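Lipocalin AI-4 (Rhodnius prolixus, PDB 5H9K) binds cysteinyl leukotrienes as a secreted salivary lipocalin of a blood-feeding insect, probably sequestering these host mediators at the bite. Local coordinates at residues T8-L13 against L107-G112; S36-V41 against T118-F123; D64-G69 against T84-G89. All coordinates share one frame; numbering follows the deposited sequence. Where two conformers were deposited one is given.

Interaction 1 (T8-L13 against L107-G112)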
ATOM      1  N   THR A   8     -11.676 -10.874   7.776  1.00 15.32           N
ATOM      2  CA  THR A   8     -12.300 -10.078   8.820  1.00 15.64           C
ATOM      3  C   THR A   8     -11.188  -9.282   9.517  1.00 15.20           C
ATOM      4  O   THR A   8     -10.061  -9.767   9.674  1.00 16.36           O
ATOM      5  CB  THR A   8     -13.067 -10.950   9.833  1.00 17.25           C
ATOM      6  OG1 THR A   8     -13.753 -10.106  10.762  1.00 22.41           O
ATOM      7  CG2 THR A   8     -12.120 -11.872  10.604  1.00 20.25           C
ATOM      8  N   GLY A   9     -11.502  -8.052   9.900  1.00 15.00           N
ATOM      9  CA  GLY A   9     -10.509  -7.145  10.451  1.00 15.42           C
ATOM     10  C   GLY A   9      -9.987  -6.172   9.405  1.00 13.47           C
ATOM     11  O   GLY A   9      -9.390  -5.149   9.730  1.00 15.74           O
ATOM     12  N   CYS A  10     -10.210  -6.494   8.136  1.00 12.65           N
ATOM     13  CA  CYS A  10      -9.747  -5.650   7.037  1.00 11.51           C
ATOM     14  C   CYS A  10     -10.932  -4.840   6.517  1.00 12.92           C
ATOM     15  O   CYS A  10     -11.980  -5.405   6.190  1.00 14.57           O
ATOM     16  CB  CYS A  10      -9.125  -6.507   5.925  1.00 11.01           C
ATOM     17  SG  CYS A  10      -8.346  -5.606   4.581  1.00 11.14           S
ATOM     18  N   ASN A  11     -10.788  -3.522   6.476  1.00 11.02           N
ATOM     19  CA  ASN A  11     -11.878  -2.668   6.020  1.00 12.97           C
ATOM     20  C   ASN A  11     -12.097  -2.823   4.511  1.00 11.18           C
ATOM     21  O   ASN A  11     -11.151  -2.713   3.727  1.00 12.41           O
ATOM     22  CB  ASN A  11     -11.592  -1.211   6.377  1.00 14.43           C
ATOM     23  CG  ASN A  11     -12.840  -0.358   6.368  1.00 18.78           C
ATOM     24  OD1 ASN A  11     -13.577  -0.333   5.389  1.00 16.14           O
ATOM     25  ND2 ASN A  11     -13.100   0.326   7.476  1.00 24.61           N
ATOM     26  N   ALA A  12     -13.335  -3.078   4.100  1.00 13.12           N
ATOM     27  CA  ALA A  12     -13.651  -3.275   2.685  1.00 12.90           C
ATOM     28  C   ALA A  12     -13.635  -1.961   1.899  1.00 13.05           C
ATOM     29  O   ALA A  12     -13.624  -1.973   0.663  1.00 12.51           O
ATOM     30  CB  ALA A  12     -14.993  -3.950   2.540  1.00 15.28           C
ATOM     31  N   LEU A  13     -13.655  -0.840   2.616  1.00 11.12           N
ATOM     32  CA  LEU A  13     -13.634   0.495   2.008  1.00 12.01           C
ATOM     33  C   LEU A  13     -14.759   0.692   0.995  1.00 12.73           C
ATOM     34  O   LEU A  13     -14.537   1.247  -0.078  1.00 11.46           O
ATOM     35  CB  LEU A  13     -12.287   0.760   1.326  1.00 13.15           C
ATOM     36  CG  LEU A  13     -11.036   0.663   2.192  1.00 16.43           C
ATOM     37  CD1 LEU A  13      -9.778   0.863   1.348  1.00 16.07           C
ATOM     38  CD2 LEU A  13     -11.128   1.689   3.292  1.00 16.51           C
ATOM     39  N   LEU A 107      -2.442   6.749  -2.763  1.00  6.25           N
ATOM     40  CA  LEU A 107      -2.840   6.394  -1.402  1.00  6.22           C
ATOM     41  C   LEU A 107      -3.234   4.922  -1.380  1.00  5.06           C
ATOM     42  O   LEU A 107      -4.133   4.515  -2.126  1.00  5.41           O
ATOM     43  CB  LEU A 107      -4.010   7.256  -0.923  1.00  7.69           C
ATOM     44  CG  LEU A 107      -4.561   6.990   0.481  1.00  7.44           C
ATOM     45  CD1 LEU A 107      -3.532   7.379   1.532  1.00  8.83           C
ATOM     46  CD2 LEU A 107      -5.866   7.745   0.695  1.00  9.94           C
ATOM     47  N   LEU A 108      -2.588   4.148  -0.513  1.00  4.96           N
ATOM     48  CA  LEU A 108      -2.886   2.726  -0.377  1.00  5.12           C
ATOM     49  C   LEU A 108      -3.437   2.409   0.991  1.00  6.18           C
ATOM     50  O   LEU A 108      -3.140   3.086   1.974  1.00  6.07           O
ATOM     51  CB  LEU A 108      -1.647   1.863  -0.623  1.00  6.60           C
ATOM     52  CG  LEU A 108      -1.237   1.647  -2.081  1.00  6.51           C
ATOM     53  CD1 LEU A 108      -0.655   2.894  -2.696  1.00 12.62           C
ATOM     54  CD2 LEU A 108      -0.251   0.495  -2.199  1.00 11.94           C
ATOM     55  N   TYR A 109      -4.253   1.363   1.040  1.00  5.88           N
ATOM     56  CA  TYR A 109      -4.698   0.765   2.286  1.00  6.63           C
ATOM     57  C   TYR A 109      -4.070  -0.619   2.391  1.00  6.78           C
ATOM     58  O   TYR A 109      -4.070  -1.358   1.405  1.00  7.64           O
ATOM     59  CB  TYR A 109      -6.226   0.703   2.314  1.00  7.81           C
ATOM     60  CG  TYR A 109      -6.790  -0.001   3.518  1.00  8.91           C
ATOM     61  CD1 TYR A 109      -6.618   0.508   4.805  1.00  9.67           C
ATOM     62  CD2 TYR A 109      -7.540  -1.165   3.368  1.00  9.62           C
ATOM     63  CE1 TYR A 109      -7.155  -0.140   5.908  1.00 10.95           C
ATOM     64  CE2 TYR A 109      -8.089  -1.805   4.452  1.00 11.30           C
ATOM     65  CZ  TYR A 109      -7.879  -1.304   5.722  1.00 11.42           C
ATOM     66  OH  TYR A 109      -8.435  -1.966   6.797  1.00 12.97           O
ATOM     67  N   ARG A 110      -3.541  -0.966   3.561  1.00  6.62           N
ATOM     68  CA  ARG A 110      -2.911  -2.272   3.756  1.00  6.60           C
ATOM     69  C   ARG A 110      -3.489  -2.998   4.951  1.00  7.50           C
ATOM     70  O   ARG A 110      -3.702  -2.386   5.993  1.00  8.33           O
ATOM     71  CB  ARG A 110      -1.405  -2.109   3.948  1.00  8.67           C
ATOM     72  CG  ARG A 110      -0.626  -3.411   4.227  1.00  8.73           C
ATOM     73  CD  ARG A 110       0.870  -3.115   4.493  1.00 11.61           C
ATOM     74  NE  ARG A 110       1.076  -2.398   5.750  1.00 13.79           N
ATOM     75  CZ  ARG A 110       2.154  -1.672   6.041  1.00 14.58           C
ATOM     76  NH1 ARG A 110       3.136  -1.557   5.150  1.00 13.90           N
ATOM     77  NH2 ARG A 110       2.248  -1.055   7.218  1.00 16.23           N
ATOM     78  N   CYS A 111      -3.733  -4.299   4.781  1.00  7.77           N
ATOM     79  CA  CYS A 111      -4.162  -5.206   5.844  1.00  9.25           C
ATOM     80  C   CYS A 111      -3.191  -6.344   6.004  1.00  8.79           C
ATOM     81  O   CYS A 111      -2.851  -6.996   5.027  1.00 10.13           O
ATOM     82  CB  CYS A 111      -5.526  -5.809   5.535  1.00 10.45           C
ATOM     83  SG  CYS A 111      -6.831  -4.627   5.491  1.00 12.21           S
ATOM     84  N   GLY A 112      -2.768  -6.604   7.233  1.00  9.42           N
ATOM     85  CA  GLY A 112      -1.952  -7.768   7.518  1.00  9.91           C
ATOM     86  C   GLY A 112      -2.785  -9.028   7.581  1.00 10.89           C
ATOM     87  O   GLY A 112      -4.024  -8.993   7.467  1.00 12.14           O
TER

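Interaction 2 (S36-V41 against T118-F123)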
ATOM      1  N   SER A  36       2.561   7.768   6.417  1.00  5.83           N
ATOM      2  CA  SER A  36       1.591   6.710   6.715  1.00  6.48           C
ATOM      3  C   SER A  36       0.706   7.120   7.885  1.00  6.90           C
ATOM      4  O   SER A  36       1.073   8.007   8.682  1.00  8.69           O
ATOM      5  CB  SER A  36       2.277   5.365   7.010  1.00  8.07           C
ATOM      6  OG  SER A  36       3.160   5.433   8.124  1.00  9.03           O
ATOM      7  N   ARG A  37      -0.454   6.483   8.008  1.00  6.11           N
ATOM      8  CA  ARG A  37      -1.360   6.826   9.090  1.00  7.59           C
ATOM      9  C   ARG A  37      -0.722   6.500  10.435  1.00  8.59           C
ATOM     10  O   ARG A  37      -0.731   7.325  11.366  1.00  9.37           O
ATOM     11  CB  ARG A  37      -2.679   6.078   8.951  1.00  6.92           C
ATOM     12  CG  ARG A  37      -3.706   6.499   9.992  1.00  7.53           C
ATOM     13  CD  ARG A  37      -4.889   5.548  10.041  1.00  7.81           C
ATOM     14  NE  ARG A  37      -4.481   4.229  10.516  1.00  8.69           N
ATOM     15  CZ  ARG A  37      -5.193   3.120  10.369  1.00  8.83           C
ATOM     16  NH1 ARG A  37      -6.373   3.149   9.759  1.00  9.32           N
ATOM     17  NH2 ARG A  37      -4.729   1.970  10.843  1.00 11.07           N
ATOM     18  N   ASP A  38      -0.170   5.290  10.535  1.00  8.48           N
ATOM     19  CA  ASP A  38       0.494   4.806  11.741  1.00  9.91           C
ATOM     20  C   ASP A  38       1.965   4.641  11.447  1.00 10.81           C
ATOM     21  O   ASP A  38       2.331   4.198  10.356  1.00  9.94           O
ATOM     22  CB  ASP A  38      -0.071   3.465  12.190  1.00 10.94           C
ATOM     23  CG  ASP A  38      -1.572   3.460  12.311  1.00 13.58           C
ATOM     24  OD1 ASP A  38      -2.168   4.539  12.502  1.00 12.58           O
ATOM     25  OD2 ASP A  38      -2.152   2.356  12.233  1.00 16.96           O
ATOM     26  N   SER A  39       2.813   4.967  12.417  1.00 12.81           N
ATOM     27  CA  SER A  39       4.248   4.820  12.216  1.00 12.72           C
ATOM     28  C   SER A  39       4.916   4.390  13.507  1.00 17.45           C
ATOM     29  O   SER A  39       4.391   4.613  14.593  1.00 18.90           O
ATOM     30  CB  SER A  39       4.863   6.118  11.683  1.00 17.20           C
ATOM     31  OG  SER A  39       4.632   7.216  12.542  1.00 21.56           O
ATOM     32  N   GLU A  40       6.065   3.747  13.356  1.00 19.01           N
ATOM     33  CA  GLU A  40       6.824   3.181  14.458  1.00 21.61           C
ATOM     34  C   GLU A  40       8.164   3.902  14.521  1.00 20.89           C
ATOM     35  O   GLU A  40       8.650   4.395  13.510  1.00 20.60           O
ATOM     36  CB  GLU A  40       7.020   1.680  14.239  1.00 32.22           C
ATOM     37  CG  GLU A  40       7.090   1.307  12.756  1.00 44.20           C
ATOM     38  CD  GLU A  40       6.817  -0.162  12.475  1.00 53.21           C
ATOM     39  OE1 GLU A  40       7.649  -1.011  12.856  1.00 54.70           O
ATOM     40  OE2 GLU A  40       5.769  -0.466  11.863  1.00 57.46           O
ATOM     41  N   VAL A  41       8.763   3.974  15.701  1.00 20.30           N
ATOM     42  CA  VAL A  41      10.088   4.564  15.836  1.00 21.20           C
ATOM     43  C   VAL A  41      11.122   3.443  15.787  1.00 24.34           C
ATOM     44  O   VAL A  41      10.949   2.417  16.445  1.00 29.34           O
ATOM     45  CB  VAL A  41      10.215   5.373  17.147  1.00 22.23           C
ATOM     46  CG1 VAL A  41      11.668   5.668  17.466  1.00 25.02           C
ATOM     47  CG2 VAL A  41       9.413   6.664  17.057  1.00 25.56           C
ATOM     48  N   THR A 118      -7.147 -10.473   9.805  1.00 15.35           N
ATOM     49  CA  THR A 118      -6.330  -9.272   9.747  1.00 14.00           C
ATOM     50  C   THR A 118      -6.169  -8.690  11.144  1.00 17.69           C
ATOM     51  O   THR A 118      -7.156  -8.295  11.764  1.00 19.81           O
ATOM     52  CB  THR A 118      -6.961  -8.217   8.818  1.00 14.71           C
ATOM     53  OG1 THR A 118      -6.851  -8.647   7.456  1.00 13.52           O
ATOM     54  CG2 THR A 118      -6.266  -6.883   8.975  1.00 12.69           C
ATOM     55  N   PRO A 119      -4.929  -8.653  11.659  1.00 17.07           N
ATOM     56  CA  PRO A 119      -4.678  -8.150  13.014  1.00 16.24           C
ATOM     57  C   PRO A 119      -4.380  -6.661  13.086  1.00 17.11           C
ATOM     58  O   PRO A 119      -4.449  -6.064  14.158  1.00 20.91           O
ATOM     59  CB  PRO A 119      -3.446  -8.940  13.444  1.00 16.58           C
ATOM     60  CG  PRO A 119      -2.684  -9.131  12.179  1.00 18.72           C
ATOM     61  CD  PRO A 119      -3.724  -9.272  11.074  1.00 15.31           C
ATOM     62  N   LYS A 120      -4.046  -6.067  11.952  1.00 14.06           N
ATOM     63  CA  LYS A 120      -3.534  -4.709  11.932  1.00 19.82           C
ATOM     64  C   LYS A 120      -3.678  -4.168  10.518  1.00 14.15           C
ATOM     65  O   LYS A 120      -3.595  -4.936   9.554  1.00 12.09           O
ATOM     66  CB  LYS A 120      -2.071  -4.697  12.394  1.00 27.26           C
ATOM     67  CG  LYS A 120      -1.372  -3.372  12.267  1.00 37.09           C
ATOM     68  CD  LYS A 120      -2.044  -2.351  13.172  1.00 44.85           C
ATOM     69  CE  LYS A 120      -1.488  -0.967  12.928  1.00 51.93           C
ATOM     70  NZ  LYS A 120      -1.088  -0.801  11.514  1.00 51.22           N
ATOM     71  N   ASP A 121      -3.931  -2.869  10.387  1.00 13.33           N
ATOM     72  CA  ASP A 121      -3.960  -2.239   9.072  1.00  9.96           C
ATOM     73  C   ASP A 121      -3.280  -0.864   9.081  1.00  9.26           C
ATOM     74  O   ASP A 121      -2.799  -0.404  10.117  1.00 11.06           O
ATOM     75  CB  ASP A 121      -5.407  -2.147   8.545  1.00 10.92           C
ATOM     76  CG  ASP A 121      -6.321  -1.286   9.401  1.00 13.94           C
ATOM     77  OD1 ASP A 121      -5.856  -0.614  10.345  1.00 14.33           O
ATOM     78  OD2 ASP A 121      -7.537  -1.274   9.109  1.00 12.35           O
ATOM     79  N   ASN A 122      -3.243  -0.203   7.933  1.00  7.44           N
ATOM     80  CA  ASN A 122      -2.584   1.095   7.824  1.00  6.69           C
ATOM     81  C   ASN A 122      -2.974   1.755   6.503  1.00  5.91           C
ATOM     82  O   ASN A 122      -3.441   1.079   5.580  1.00  6.90           O
ATOM     83  CB  ASN A 122      -1.055   0.934   7.903  1.00  8.61           C
ATOM     84  CG  ASN A 122      -0.333   2.168   8.461  1.00  9.30           C
ATOM     85  OD1 ASN A 122      -0.876   3.271   8.540  1.00  8.92           O
ATOM     86  ND2 ASN A 122       0.915   1.958   8.874  1.00 10.81           N
ATOM     87  N   PHE A 123      -2.792   3.064   6.408  1.00  6.34           N
ATOM     88  CA  PHE A 123      -2.874   3.760   5.129  1.00  5.86           C
ATOM     89  C   PHE A 123      -1.490   4.283   4.802  1.00  6.72           C
ATOM     90  O   PHE A 123      -0.810   4.841   5.676  1.00  6.48           O
ATOM     91  CB  PHE A 123      -3.882   4.912   5.158  1.00  5.83           C
ATOM     92  CG  PHE A 123      -5.328   4.475   5.115  1.00  5.78           C
ATOM     93  CD1 PHE A 123      -6.009   4.167   6.282  1.00  7.27           C
ATOM     94  CD2 PHE A 123      -6.000   4.386   3.902  1.00  6.23           C
ATOM     95  CE1 PHE A 123      -7.342   3.780   6.244  1.00  9.19           C
ATOM     96  CE2 PHE A 123      -7.333   4.002   3.854  1.00  8.35           C
ATOM     97  CZ  PHE A 123      -8.002   3.697   5.029  1.00  7.95           C
TER
HETATM   98  O   HOH W   1      -8.449   0.984  10.104  1.00 20.54           O

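Interaction 3 (D64-G69 against T84-G89)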
ATOM      1  N   ASP A  64      15.218  -7.523   2.260  1.00 17.67           N
ATOM      2  CA  ASP A  64      14.407  -7.306   1.081  1.00 15.18           C
ATOM      3  C   ASP A  64      13.177  -8.210   1.068  1.00 13.61           C
ATOM      4  O   ASP A  64      13.242  -9.393   1.424  1.00 14.22           O
ATOM      5  CB  ASP A  64      15.250  -7.516  -0.177  1.00 16.41           C
ATOM      6  CG  ASP A  64      16.271  -6.417  -0.378  1.00 26.04           C
ATOM      7  OD1 ASP A  64      16.111  -5.333   0.230  1.00 24.59           O
ATOM      8  OD2 ASP A  64      17.224  -6.633  -1.148  1.00 31.58           O
ATOM      9  N   VAL A  65      12.054  -7.629   0.666  1.00 11.99           N
ATOM     10  CA  VAL A  65      10.780  -8.332   0.573  1.00 10.61           C
ATOM     11  C   VAL A  65      10.360  -8.390  -0.888  1.00 10.58           C
ATOM     12  O   VAL A  65      10.456  -7.396  -1.599  1.00 11.01           O
ATOM     13  CB  VAL A  65       9.680  -7.627   1.416  1.00 10.21           C
ATOM     14  CG1 VAL A  65       8.360  -8.405   1.372  1.00 10.58           C
ATOM     15  CG2 VAL A  65      10.151  -7.442   2.856  1.00 11.29           C
ATOM     16  N   LYS A  66       9.909  -9.550  -1.345  1.00 10.29           N
ATOM     17  CA  LYS A  66       9.415  -9.705  -2.712  1.00 10.39           C
ATOM     18  C   LYS A  66       8.002 -10.243  -2.669  1.00  9.30           C
ATOM     19  O   LYS A  66       7.753 -11.277  -2.046  1.00  9.86           O
ATOM     20  CB  LYS A  66      10.330 -10.630  -3.512  1.00 13.01           C
ATOM     21  CG  LYS A  66      11.766 -10.138  -3.513  1.00 17.36           C
ATOM     22  CD  LYS A  66      12.636 -10.836  -4.548  1.00 27.89           C
ATOM     23  CE  LYS A  66      13.992 -10.149  -4.680  1.00 34.40           C
ATOM     24  NZ  LYS A  66      14.784 -10.207  -3.418  1.00 39.01           N
ATOM     25  N   CYS A  67       7.074  -9.548  -3.324  1.00  8.92           N
ATOM     26  CA  CYS A  67       5.665  -9.938  -3.293  1.00  8.64           C
ATOM     27  C   CYS A  67       5.082 -10.128  -4.678  1.00  9.34           C
ATOM     28  O   CYS A  67       5.445  -9.440  -5.625  1.00 10.36           O
ATOM     29  CB  CYS A  67       4.829  -8.887  -2.561  1.00  9.66           C
ATOM     30  SG  CYS A  67       5.397  -8.420  -0.913  1.00 10.36           S
ATOM     31  N   SER A  68       4.139 -11.062  -4.762  1.00  8.62           N
ATOM     32  CA  SER A  68       3.364 -11.293  -5.973  1.00  9.61           C
ATOM     33  C   SER A  68       1.894 -11.167  -5.637  1.00  9.62           C
ATOM     34  O   SER A  68       1.407 -11.786  -4.685  1.00 11.04           O
ATOM     35  CB  SER A  68       3.651 -12.670  -6.564  1.00 15.35           C
ATOM     36  OG  SER A  68       4.980 -12.743  -7.041  1.00 25.14           O
ATOM     37  N   GLY A  69       1.179 -10.373  -6.422  1.00  8.57           N
ATOM     38  CA  GLY A  69      -0.221 -10.109  -6.138  1.00  8.67           C
ATOM     39  C   GLY A  69      -1.224 -10.887  -6.961  1.00  9.89           C
ATOM     40  O   GLY A  69      -0.922 -11.368  -8.056  1.00 11.52           O
ATOM     41  N   THR A  84       7.767 -12.973   0.315  1.00  9.38           N
ATOM     42  CA  THR A  84       8.861 -13.655   0.991  1.00  9.27           C
ATOM     43  C   THR A  84       9.946 -12.640   1.317  1.00  8.91           C
ATOM     44  O   THR A  84      10.038 -11.586   0.684  1.00  9.60           O
ATOM     45  CB  THR A  84       9.461 -14.774   0.131  1.00 10.32           C
ATOM     46  OG1 THR A  84      10.027 -14.211  -1.061  1.00 13.56           O
ATOM     47  CG2 THR A  84       8.391 -15.796  -0.240  1.00 14.29           C
ATOM     48  N   THR A  85      10.775 -12.945   2.307  1.00  9.26           N
ATOM     49  CA  THR A  85      11.874 -12.047   2.653  1.00  9.43           C
ATOM     50  C   THR A  85      13.216 -12.771   2.614  1.00  8.45           C
ATOM     51  O   THR A  85      13.290 -14.006   2.716  1.00  9.18           O
ATOM     52  CB  THR A  85      11.706 -11.407   4.055  1.00  8.21           C
ATOM     53  OG1 THR A  85      12.203 -12.299   5.058  1.00 10.09           O
ATOM     54  CG2 THR A  85      10.252 -11.061   4.347  1.00 11.42           C
ATOM     55  N   THR A  86      14.291 -12.004   2.489  1.00 11.21           N
ATOM     56  CA  THR A  86      15.612 -12.602   2.417  1.00 11.81           C
ATOM     57  C   THR A  86      16.008 -13.253   3.734  1.00 14.78           C
ATOM     58  O   THR A  86      16.909 -14.087   3.765  1.00 16.82           O
ATOM     59  CB  THR A  86      16.689 -11.571   2.027  1.00 12.32           C
ATOM     60  OG1 THR A  86      16.674 -10.470   2.946  1.00 18.05           O
ATOM     61  CG2 THR A  86      16.427 -11.042   0.640  1.00 14.27           C
ATOM     62  N   SER A  87      15.341 -12.876   4.822  1.00 10.92           N
ATOM     63  CA  SER A  87      15.612 -13.474   6.127  0.55 12.52           C
ATOM     64  C   SER A  87      14.737 -14.695   6.388  1.00 12.31           C
ATOM     65  O   SER A  87      14.733 -15.234   7.492  1.00 16.31           O
ATOM     66  CB  SER A  87      15.407 -12.451   7.244  0.55 17.20           C
ATOM     67  OG  SER A  87      16.410 -11.454   7.204  0.55 19.67           O
ATOM     68  N   GLY A  88      13.995 -15.124   5.372  1.00 10.73           N
ATOM     69  CA  GLY A  88      13.202 -16.340   5.469  1.00 11.21           C
ATOM     70  C   GLY A  88      11.736 -16.198   5.827  1.00 10.17           C
ATOM     71  O   GLY A  88      11.057 -17.203   6.047  1.00 11.74           O
ATOM     72  N   GLY A  89      11.234 -14.970   5.878  1.00  8.66           N
ATOM     73  CA  GLY A  89       9.834 -14.742   6.169  1.00 11.14           C
ATOM     74  C   GLY A  89       8.955 -15.123   5.000  1.00  8.49           C
ATOM     75  O   GLY A  89       9.397 -15.209   3.849  1.00  9.24           O
TER
HETATM   76  O   HOH W   2      18.101  -8.228   2.001  1.00 22.58           O

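Interaction 1 (T8-L13 against L107-G112)
Cys-10 and Cys-111 are joined through their sulfurs, the SG–SG bond measuring 2.0 Å with a torsion of 84° about it, close to the 90° a relaxed disulfide prefers. The two halves enter it differently: in Cys-10 the sulfur lies trans to the backbone N (chi1 -174°), in Cys-111 it sits beside its own backbone N. This covalent tie fixes the irregular 8-13 segment to strand 105-111.

A polar bond works alongside it. The backbone N of Asn-11 donates to Tyr-109 OH at 2.8 Å, with an angle of 160° at the hydrogen, while the same hydroxyl is also hydrogen-bonded to Asp-121, so the phenol end is gripped twice. Asn-11 itself closes an Asx turn, its OD1 taking the N-H of Leu-13 on a lone pair at 2.8 Å.

Apolar contacts complete the interface around the Tyr-109 ring. Leu-13 CD1 approaches CD2 of that ring to 3.6 Å, and Cys-10 SG makes an oblique sulfur-aromatic contact, 3.8 Å from Tyr-109 CE2.

Phe-78, at the start of strand 78-85, touches Cys-10, Leu-13 and Tyr-109 together, Val-98 of strand 90-100 meets Leu-13, and Phe-123 of strand 121-127 packs on both Leu-13 and Tyr-109.

Interaction 2 (S36-V41 against T118-F123)
Lys-120 extends its side chain toward Asp-38, but the salt bridge from NZ to Asp-38 OD2 is weak at 3.4 Å, and the placing of the ammonium is itself uncertain. The two side chains approach from opposite directions.

Asp-121, next along, takes the stronger charge contact. Arg-37 NH2 donates to Asp-121 OD1 at 2.9 Å, nearly straight at 165°; the acceptor lies in the guanidinium plane, yet the donor stands above the carboxylate plane, the two planes being 62° apart. A water spans Arg-37 NH1 and Asp-121 OD2, the oxygen that also serves Tyr-109. The same guanidinium grips Asp-38 side-on, NE to OD1 and NH2 to OD2, so NH2 is shared by two carboxylates. Arg-37, Asp-38 and Asp-121, with Lys-120 as a weak and doubtful member, form a salt-bridge network where the chain leaves strand 31-36, which pairs antiparallel with 121-127 in the curled sheet of the lipocalin barrel.

At Asn-122 the contact passes from charged groups to a side-chain amide that pairs with the Asp-38 backbone, much as a neighbouring strand would: OD1 accepts from Asp-38 N at 2.9 Å and ND2 donates to Asp-38 O at 3.0 Å. Ser-36 OG reaches that carbonyl from the opposite face. The amide and the Asp-38 carboxylate are stacked, 25° apart, and Asn-122 CA lies over one face of the Arg-37 guanidinium.

Phe-123 accepts the N-H of Arg-37 on its backbone O at 2.9 Å, and presents its ring edge to Arg-37 NH1, 3.6 Å from CD1.

Interaction 3 (D64-G69 against T84-G89)
The beta hairpin of strands 63-71 and 78-85 supplies this contact, at the end where a type I turn from Thr-85 to Gly-88 leads strand 78-85 on to strand 90-100. Lys-66 and Thr-84 form a hydrogen-bonded antiparallel pair, bonded both ways: Lys-66 N to Thr-84 O and Thr-84 N to Lys-66 O, each 2.9 Å. Val-65 and Thr-85 are the neighbouring non-hydrogen-bonded pair, their side chains lying side by side with Val-65 CG2 and Thr-85 CG2 3.9 Å apart. That shared face is turned to Phe-91 of strand 90-100, which touches both. One more backbone bond, past the last paired residues, runs from Thr-86 N to Asp-64 O at 3.0 Å and is less straight (145°), as the chain is already bending away.

Beyond it, a water accepts from Asp-64 N and bonds Thr-86 OG1, while Thr-86 CG2 packs 3.8 Å from Asp-64 CB. At the turn, Thr-85 OG1 lies between its own N and carbonyl carbon (chi1 84°), which brings it within 3.0 Å of Gly-89 N, just past the turn, whose hydrogen it accepts; Gly-88 N meanwhile bonds Thr-85 O at 3.0 Å.

Cys-67, following Lys-66 on strand 63-71, is disulfide-bonded to Cys-83, adding a covalent rung. Antiparallel neighbours joined in sequence order are typical of the up-and-down lipocalin barrel.

Interactions 1 and 2 touch and are partly buried, whereas interaction 3 is a surface contact about 9 Å from the first and 12 Å from the second between nearest atoms. Interaction 1 involves strand 105-111 and interaction 2 its sheet neighbour 121-127; the carbonyl of Gly-112 and the hydroxyl of Thr-118 probably hydrogen-bond where the two contacts meet. Their chemistry differs: 8-13 is held by a disulfide, packing round an aromatic ring and one hydrogen bond, 36-41 by salt bridges and a side-chain amide. Interaction 3 relies mainly on backbone pairing within one hairpin. All reach the same curled sheet, and interaction 3 is nested in sequence inside the loops closed by the other two.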